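Local coordinates for protein putative arylalkylamine N-Acetyltransferase 7 (Aedes aegypti, PDB 4FD7) that probably transfers an acetyl group from acetyl-CoA to an amine nitrogen, as a mosquito member of the GNAT superfamily of N-acetyltransferases, at residues Trp3-Lys8 / Arg177-Lys182; Phe52-Leu57 / Val155-Arg160; His146-Met151 / Ile173-Ala178. All coordinates share one frame; numbering follows the deposited sequence.

In the fold
Contacts 1 and 3 share helix 172-179 and form one continuous region, their centres about 8 Å apart. Contact 3 sets the inner face of the helix against strand 146-155, while contact 1 lays the N-terminal loop 3-8 over its C-terminal end. Contact 2 lies across the centre of the chain, about 29 Å from contact 1 and 22 Å from contact 3, centre to centre. It joins the end of helix 41-55 to the turn that follows strand 146-155. This strand therefore runs from contact 3 to contact 2. In GNAT enzymes, acetyl-CoA is bound along this strand and the turn after it, so contact 2 probably lies nearer the cofactor's phosphates.

Contact 1 (Trp3-Lys8 / Arg177-Lys182); sequences WTRSVK and RAVGLK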
# COMPACT_ATOMS: atom_id res chain seq x y z
N TRP A 3 17.93 5.12 -3.62
CA TRP A 3 17.81 3.71 -3.96
C TRP A 3 17.14 3.59 -5.32
O TRP A 3 16.18 4.31 -5.63
CB TRP A 3 17.03 2.96 -2.87
CG TRP A 3 17.01 1.45 -2.99
CD1 TRP A 3 17.76 0.56 -2.29
CD2 TRP A 3 16.17 0.68 -3.85
NE1 TRP A 3 17.46 -0.72 -2.67
CE2 TRP A 3 16.48 -0.68 -3.64
CE3 TRP A 3 15.19 0.98 -4.79
CZ2 TRP A 3 15.85 -1.71 -4.32
CZ3 TRP A 3 14.56 -0.05 -5.48
CH2 TRP A 3 14.89 -1.37 -5.24
N THR A 4 17.68 2.71 -6.15
CA THR A 4 17.13 2.47 -7.48
C THR A 4 17.06 0.96 -7.73
O THR A 4 17.92 0.21 -7.26
CB THR A 4 18.00 3.13 -8.57
OG1 THR A 4 19.34 2.64 -8.47
CG2 THR A 4 18.03 4.64 -8.40
N ARG A 5 16.05 0.51 -8.46
CA ARG A 5 15.93 -0.88 -8.84
C ARG A 5 16.87 -1.17 -10.00
O ARG A 5 16.86 -0.43 -10.99
CB ARG A 5 14.50 -1.20 -9.27
CG ARG A 5 14.33 -2.58 -9.94
CD ARG A 5 12.86 -2.87 -10.20
NE ARG A 5 12.67 -4.06 -11.01
CZ ARG A 5 11.55 -4.77 -11.07
NH1 ARG A 5 11.48 -5.85 -11.84
NH2 ARG A 5 10.50 -4.40 -10.36
N SER A 6 17.68 -2.23 -9.90
CA SER A 6 18.62 -2.55 -10.97
C SER A 6 17.92 -2.97 -12.25
O SER A 6 16.97 -3.75 -12.21
CB SER A 6 19.55 -3.68 -10.54
OG SER A 6 20.19 -4.21 -11.68
N VAL A 7 18.42 -2.48 -13.39
CA VAL A 7 17.81 -2.77 -14.69
C VAL A 7 18.01 -4.22 -15.10
O VAL A 7 17.36 -4.71 -16.04
CB VAL A 7 18.34 -1.82 -15.80
CG1 VAL A 7 18.06 -0.36 -15.43
CG2 VAL A 7 19.83 -2.05 -16.04
N LYS A 8 18.87 -4.93 -14.38
CA LYS A 8 19.16 -6.33 -14.70
C LYS A 8 18.11 -7.30 -14.16
O LYS A 8 18.03 -8.44 -14.61
CB LYS A 8 20.54 -6.71 -14.18
CG LYS A 8 21.58 -5.62 -14.38
CD LYS A 8 22.85 -6.20 -15.00
CE LYS A 8 24.03 -5.28 -14.76
NZ LYS A 8 25.25 -6.08 -14.42
N ARG A 177 13.58 -9.91 -2.38
CA ARG A 177 14.75 -10.76 -2.51
C ARG A 177 15.46 -10.42 -3.80
O ARG A 177 16.69 -10.42 -3.87
CB ARG A 177 14.36 -12.24 -2.49
CG ARG A 177 13.86 -12.73 -1.14
CD ARG A 177 13.99 -14.25 -1.00
NE ARG A 177 13.29 -14.74 0.19
CZ ARG A 177 12.49 -15.80 0.21
NH1 ARG A 177 12.28 -16.50 -0.90
NH2 ARG A 177 11.90 -16.16 1.34
N ALA A 178 14.67 -10.14 -4.83
CA ALA A 178 15.21 -9.86 -6.16
C ALA A 178 15.98 -8.54 -6.23
O ALA A 178 17.02 -8.46 -6.87
CB ALA A 178 14.11 -9.91 -7.21
N VAL A 179 15.47 -7.50 -5.57
CA VAL A 179 16.10 -6.19 -5.62
C VAL A 179 17.05 -5.92 -4.46
O VAL A 179 17.65 -4.85 -4.39
CB VAL A 179 15.05 -5.08 -5.68
CG1 VAL A 179 14.07 -5.37 -6.81
CG2 VAL A 179 14.34 -4.99 -4.35
N GLY A 180 17.16 -6.88 -3.55
CA GLY A 180 18.13 -6.81 -2.46
C GLY A 180 17.70 -6.04 -1.23
O GLY A 180 18.53 -5.51 -0.49
N LEU A 181 16.40 -5.97 -0.99
CA LEU A 181 15.90 -5.34 0.24
C LEU A 181 15.64 -6.41 1.28
O LEU A 181 15.18 -7.51 0.93
CB LEU A 181 14.63 -4.55 -0.05
CG LEU A 181 14.75 -3.30 -0.94
CD1 LEU A 181 13.37 -2.89 -1.42
CD2 LEU A 181 15.41 -2.14 -0.19
N LYS A 182 15.90 -6.10 2.54
CA LYS A 182 15.73 -7.09 3.62
C LYS A 182 14.36 -7.02 4.27
O LYS A 182 13.94 -7.95 4.95
CB LYS A 182 16.78 -6.86 4.72
CG LYS A 182 18.24 -6.82 4.23
CD LYS A 182 19.16 -6.70 5.45
CE LYS A 182 20.62 -6.65 5.04
NZ LYS A 182 21.49 -6.70 6.24
O HOH W 1 19.34 -3.41 -3.01
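The end of helix 172-179 is covered here by the N-terminal loop, with Trp3 packing on Val179 and Leu181, on either side of Gly180 in sequence. Gly180 leaves helical geometry with positive phi, and Leu181 N probably still bonds back to Cys176 O. With CG of Trp3 trans to the backbone N (chi1 -172°), the indole reaches across to the helix end. Its six-membered part meets Val179 with its edge: Trp3 CZ2 lies 3.6 Å from Val179 CG2, and Val179 CB sits in the ring plane, 3.7 Å from Trp3 CH2. The Leu181 side chain comes head-on toward Trp3, its CD2 3.5 Å from Trp3 NE1. A water ties the two segments together, donating to Val179 O at 2.6 Å and accepting a weak, 3.3 Å bond from Trp3 NE1. The aliphatic part of Arg5 adds a looser touch, CG to Val179 CG1 at 4.2 Å, while its guanidinium goes on to Asp35 and to the carbonyl of Arg85. Met86, from a loop, and Val106 of strand 98-108 pack against Trp3 as well, and the ring of His146, on strand 146-155, meets the indole at about 55°.

Contact 2 (Phe52-Leu57 / Val155-Arg160); sequences FARDEL and VDPKYR
Salt bridges dominate this surface contact, in which Asp55, the last residue of helix 41-55, receives Arg160 from the turn after strand 146-155. Arg160 NH2 donates to the anti lone pair of Asp55 OD2 at 2.8 Å, nearly straight and within the guanidinium plane; NH1 adds a weak bond to the same oxygen. Carboxylate and guanidinium stand 89° apart, so this is a one-oxygen bridge and not a flat, two-pronged pair. A side-on grip with two nitrogens, one to each oxygen, comes from the neighbour in sequence: Arg54, bent at chi3 (63°), presents NE to Asp55 OD1 at 2.7 Å, from above the carboxylate plane, and NH1 to Asp55 OD2 at 2.9 Å. Asp55 OD2 thus serves both arginines, and a water donates to it as well, at 2.6 Å.

Hydrogen bonds to the backbone steady the far side of the bridge. Arg160 NE and NH2 both hold Val155 O, at 3.1 and 2.9 Å, the second almost in line with the C=O bond. NH2 is therefore shared between a carboxylate and a carbonyl, which limits rotation of the guanidinium.

Van der Waals contact is slight. Pro157 CG touches the edge of the Arg54 guanidinium, 3.5 Å from NH1, and also lies over the rim of one face of Arg160. Nearby, Asp156 OD1 closes an Asx turn onto Lys158 N.

Arg160 opens the R-x-x-G-x-A signature of the GNAT family, whose loop typically binds the CoA pyrophosphate. Asp55 OD2 joins both guanidiniums, Arg54 NH1 and Arg160 NH2 being 4.7 Å apart, in one salt-bridge network that probably ties the start of the signature loop to helix 41-55.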
# COMPACT_ATOMS: atom_id res chain seq x y z
N PHE A 52 -9.70 2.34 -3.93
CA PHE A 52 -8.95 2.68 -2.73
C PHE A 52 -9.35 4.04 -2.13
O PHE A 52 -9.62 4.14 -0.93
CB PHE A 52 -7.46 2.64 -3.02
CG PHE A 52 -6.60 3.12 -1.89
CD1 PHE A 52 -6.28 2.29 -0.83
CD2 PHE A 52 -6.10 4.41 -1.90
CE1 PHE A 52 -5.48 2.75 0.22
CE2 PHE A 52 -5.30 4.88 -0.86
CZ PHE A 52 -4.99 4.06 0.19
N ALA A 53 -9.40 5.06 -2.98
CA ALA A 53 -9.77 6.41 -2.55
C ALA A 53 -11.17 6.44 -1.95
O ALA A 53 -11.45 7.24 -1.06
CB ALA A 53 -9.69 7.38 -3.71
N ARG A 54 -12.05 5.57 -2.43
CA ARG A 54 -13.42 5.55 -1.96
C ARG A 54 -13.60 4.71 -0.70
O ARG A 54 -14.38 5.07 0.18
CB ARG A 54 -14.36 5.04 -3.06
CG ARG A 54 -15.82 5.04 -2.65
CD ARG A 54 -16.65 4.20 -3.59
NE ARG A 54 -16.27 2.78 -3.56
CZ ARG A 54 -16.51 1.94 -4.57
NH1 ARG A 54 -16.13 0.68 -4.50
NH2 ARG A 54 -17.12 2.38 -5.66
N ASP A 55 -12.87 3.60 -0.61
CA ASP A 55 -13.19 2.56 0.37
C ASP A 55 -12.28 2.47 1.60
O ASP A 55 -12.71 1.99 2.65
CB ASP A 55 -13.25 1.21 -0.34
CG ASP A 55 -14.41 1.12 -1.31
OD1 ASP A 55 -15.33 1.96 -1.20
OD2 ASP A 55 -14.41 0.21 -2.17
N GLU A 56 -11.03 2.89 1.50
CA GLU A 56 -10.10 2.76 2.62
C GLU A 56 -10.52 3.67 3.78
O GLU A 56 -10.97 4.79 3.55
CB GLU A 56 -8.67 3.07 2.18
CG GLU A 56 -7.62 2.93 3.27
CD GLU A 56 -7.31 4.26 3.97
OE1 GLU A 56 -7.85 5.29 3.56
OE2 GLU A 56 -6.51 4.28 4.93
N LEU A 57 -10.38 3.19 5.02
CA LEU A 57 -10.93 3.88 6.20
C LEU A 57 -10.59 5.36 6.38
O LEU A 57 -11.51 6.17 6.58
CB LEU A 57 -10.63 3.12 7.50
CG LEU A 57 -11.31 1.77 7.70
CD1 LEU A 57 -11.23 1.41 9.17
CD2 LEU A 57 -12.75 1.80 7.22
N VAL A 155 -8.30 -3.13 -4.09
CA VAL A 155 -8.82 -4.35 -4.70
C VAL A 155 -10.22 -4.07 -5.22
O VAL A 155 -11.02 -3.46 -4.52
CB VAL A 155 -8.88 -5.52 -3.70
CG1 VAL A 155 -9.84 -6.63 -4.19
CG2 VAL A 155 -7.48 -6.08 -3.43
N ASP A 156 -10.50 -4.50 -6.46
CA ASP A 156 -11.83 -4.30 -7.03
C ASP A 156 -12.82 -5.08 -6.19
O ASP A 156 -12.66 -6.28 -5.98
CB ASP A 156 -11.85 -4.79 -8.47
CG ASP A 156 -13.17 -4.49 -9.18
OD1 ASP A 156 -14.23 -4.39 -8.51
OD2 ASP A 156 -13.14 -4.36 -10.42
N PRO A 157 -13.86 -4.39 -5.68
CA PRO A 157 -14.92 -4.96 -4.86
C PRO A 157 -15.50 -6.26 -5.41
O PRO A 157 -15.86 -7.13 -4.61
CB PRO A 157 -15.97 -3.86 -4.87
CG PRO A 157 -15.18 -2.63 -4.92
CD PRO A 157 -14.03 -2.94 -5.84
N LYS A 158 -15.57 -6.43 -6.73
CA LYS A 158 -16.17 -7.66 -7.24
C LYS A 158 -15.22 -8.86 -7.15
O LYS A 158 -15.57 -9.97 -7.56
CB LYS A 158 -16.73 -7.48 -8.65
CG LYS A 158 -15.70 -7.45 -9.76
CD LYS A 158 -16.26 -6.71 -10.98
CE LYS A 158 -15.40 -6.97 -12.20
NZ LYS A 158 -13.98 -7.14 -11.79
N TYR A 159 -14.03 -8.62 -6.59
CA TYR A 159 -13.08 -9.68 -6.31
C TYR A 159 -12.75 -9.80 -4.83
O TYR A 159 -11.84 -10.56 -4.45
CB TYR A 159 -11.76 -9.44 -7.06
CG TYR A 159 -11.82 -9.83 -8.50
CD1 TYR A 159 -11.91 -8.87 -9.49
CD2 TYR A 159 -11.78 -11.17 -8.88
CE1 TYR A 159 -11.95 -9.22 -10.82
CE2 TYR A 159 -11.84 -11.53 -10.22
CZ TYR A 159 -11.92 -10.55 -11.18
OH TYR A 159 -11.98 -10.90 -12.51
N ARG A 160 -13.45 -9.07 -3.97
CA ARG A 160 -13.10 -9.16 -2.56
C ARG A 160 -13.56 -10.48 -1.93
O ARG A 160 -14.34 -11.23 -2.52
CB ARG A 160 -13.54 -7.91 -1.76
CG ARG A 160 -12.49 -6.77 -1.76
CD ARG A 160 -13.05 -5.46 -1.22
NE ARG A 160 -12.65 -4.30 -2.01
CZ ARG A 160 -13.24 -3.10 -1.91
NH1 ARG A 160 -14.25 -2.93 -1.06
NH2 ARG A 160 -12.83 -2.08 -2.66
O HOH W 2 -16.69 -1.09 -2.36

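Contact 3 (His146-Met151 / Ile173-Ala178); sequences HYLNAM and IPLCRA
Leu148 O is held by Ser184 OG, and the backbone of the same residue bonds to Leu183 and Ala185 of strand 183-188, while its side chain packs on Cys176 and Leu175 of helix 172-179. Leu148 CG lies anti to the backbone N (chi1 -176°), extending the CD2 branch to the helix. There Leu148 CD2 touches Cys176 SG at 3.8 Å and Leu175 CD2 at 4.1 Å; the two leucine side chains cross at about a right angle. Cys176 SG also nears Leu148 CB, at 3.9 Å, so the sulfur lies alongside the base of the leucine while Leu175 meets only its end. Met86 touches both leucines, and Leu104 of strand 98-108 flanks Leu148.

Bonding of Leu148 to both Leu183 and Ala185 is the pattern of parallel strands. Strand 146-155, the intervening helices and strand 183-188 thus make a beta-alpha-beta crossover, which in GNAT enzymes forms part of the acetyl-CoA site, and probably does so here; this contact seats helix 172-179 on the first strand. Backbone polar groups of 146-151 are taken up by strands on both sides, 98-108 and 183-188. The contact with the helix is made by apolar side chains and the Cys176 sulfur, through dispersion and burial.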
# COMPACT_ATOMS: atom_id res chain seq x y z
N HIS A 146 17.20 0.98 4.23
CA HIS A 146 16.09 0.99 3.29
C HIS A 146 15.01 -0.02 3.66
O HIS A 146 15.30 -1.04 4.27
CB HIS A 146 16.57 0.69 1.86
CG HIS A 146 17.79 1.45 1.46
ND1 HIS A 146 17.75 2.79 1.12
CD2 HIS A 146 19.08 1.06 1.32
CE1 HIS A 146 18.97 3.19 0.80
NE2 HIS A 146 19.79 2.17 0.91
N TYR A 147 13.77 0.27 3.26
CA TYR A 147 12.70 -0.74 3.29
C TYR A 147 11.60 -0.48 2.27
O TYR A 147 11.33 0.65 1.90
CB TYR A 147 12.11 -0.90 4.69
CG TYR A 147 11.32 0.28 5.24
CD1 TYR A 147 9.97 0.47 4.91
CD2 TYR A 147 11.91 1.17 6.11
CE1 TYR A 147 9.25 1.54 5.45
CE2 TYR A 147 11.20 2.22 6.65
CZ TYR A 147 9.88 2.40 6.32
OH TYR A 147 9.18 3.46 6.86
N LEU A 148 10.94 -1.54 1.83
CA LEU A 148 9.86 -1.42 0.86
C LEU A 148 8.60 -0.91 1.55
O LEU A 148 8.08 -1.56 2.44
CB LEU A 148 9.56 -2.78 0.22
CG LEU A 148 8.51 -2.74 -0.89
CD1 LEU A 148 8.96 -1.84 -2.03
CD2 LEU A 148 8.22 -4.15 -1.39
N ASN A 149 8.13 0.26 1.13
CA ASN A 149 6.96 0.91 1.70
C ASN A 149 5.87 0.99 0.65
O ASN A 149 6.08 0.65 -0.53
CB ASN A 149 7.34 2.31 2.16
CG ASN A 149 6.33 2.93 3.12
OD1 ASN A 149 5.34 2.31 3.52
ND2 ASN A 149 6.59 4.17 3.50
N ALA A 150 4.70 1.48 1.07
CA ALA A 150 3.53 1.51 0.20
C ALA A 150 2.67 2.74 0.46
O ALA A 150 2.68 3.29 1.57
CB ALA A 150 2.70 0.28 0.41
N MET A 151 1.90 3.13 -0.54
CA MET A 151 0.91 4.19 -0.39
C MET A 151 -0.40 3.71 -0.99
O MET A 151 -0.90 4.28 -1.96
CB MET A 151 1.36 5.47 -1.10
CG MET A 151 0.44 6.68 -0.90
SD MET A 151 0.19 7.12 0.82
CE MET A 151 -1.58 6.90 1.01
N ILE A 173 7.70 -10.55 -0.90
CA ILE A 173 8.79 -11.42 -0.48
C ILE A 173 9.75 -11.72 -1.64
O ILE A 173 10.95 -11.42 -1.53
CB ILE A 173 8.27 -12.71 0.22
CG1 ILE A 173 7.58 -12.36 1.54
CG2 ILE A 173 9.40 -13.66 0.46
CD1 ILE A 173 6.87 -13.52 2.18
N PRO A 174 9.26 -12.29 -2.76
CA PRO A 174 10.24 -12.47 -3.85
C PRO A 174 10.72 -11.15 -4.46
O PRO A 174 11.87 -11.08 -4.87
CB PRO A 174 9.48 -13.32 -4.89
CG PRO A 174 8.04 -13.14 -4.56
CD PRO A 174 7.95 -12.88 -3.09
N LEU A 175 9.87 -10.12 -4.51
CA LEU A 175 10.29 -8.83 -5.07
C LEU A 175 11.47 -8.26 -4.28
O LEU A 175 12.45 -7.80 -4.87
CB LEU A 175 9.13 -7.82 -5.08
CG LEU A 175 9.46 -6.37 -5.47
CD1 LEU A 175 10.04 -6.27 -6.89
CD2 LEU A 175 8.24 -5.47 -5.32
N CYS A 176 11.39 -8.31 -2.95
CA CYS A 176 12.47 -7.78 -2.12
C CYS A 176 13.74 -8.60 -2.27
O CYS A 176 14.84 -8.07 -2.27
CB CYS A 176 12.08 -7.75 -0.64
SG CYS A 176 10.95 -6.44 -0.19
N ARG A 177 13.58 -9.91 -2.38
CA ARG A 177 14.75 -10.76 -2.51
C ARG A 177 15.46 -10.42 -3.80
O ARG A 177 16.69 -10.42 -3.87
CB ARG A 177 14.36 -12.24 -2.49
CG ARG A 177 13.86 -12.73 -1.14
CD ARG A 177 13.99 -14.25 -1.00
NE ARG A 177 13.29 -14.74 0.19
CZ ARG A 177 12.49 -15.80 0.21
NH1 ARG A 177 12.28 -16.50 -0.90
NH2 ARG A 177 11.90 -16.16 1.34
N ALA A 178 14.67 -10.14 -4.83
CA ALA A 178 15.21 -9.86 -6.16
C ALA A 178 15.98 -8.54 -6.23
O ALA A 178 17.02 -8.46 -6.87
CB ALA A 178 14.11 -9.91 -7.21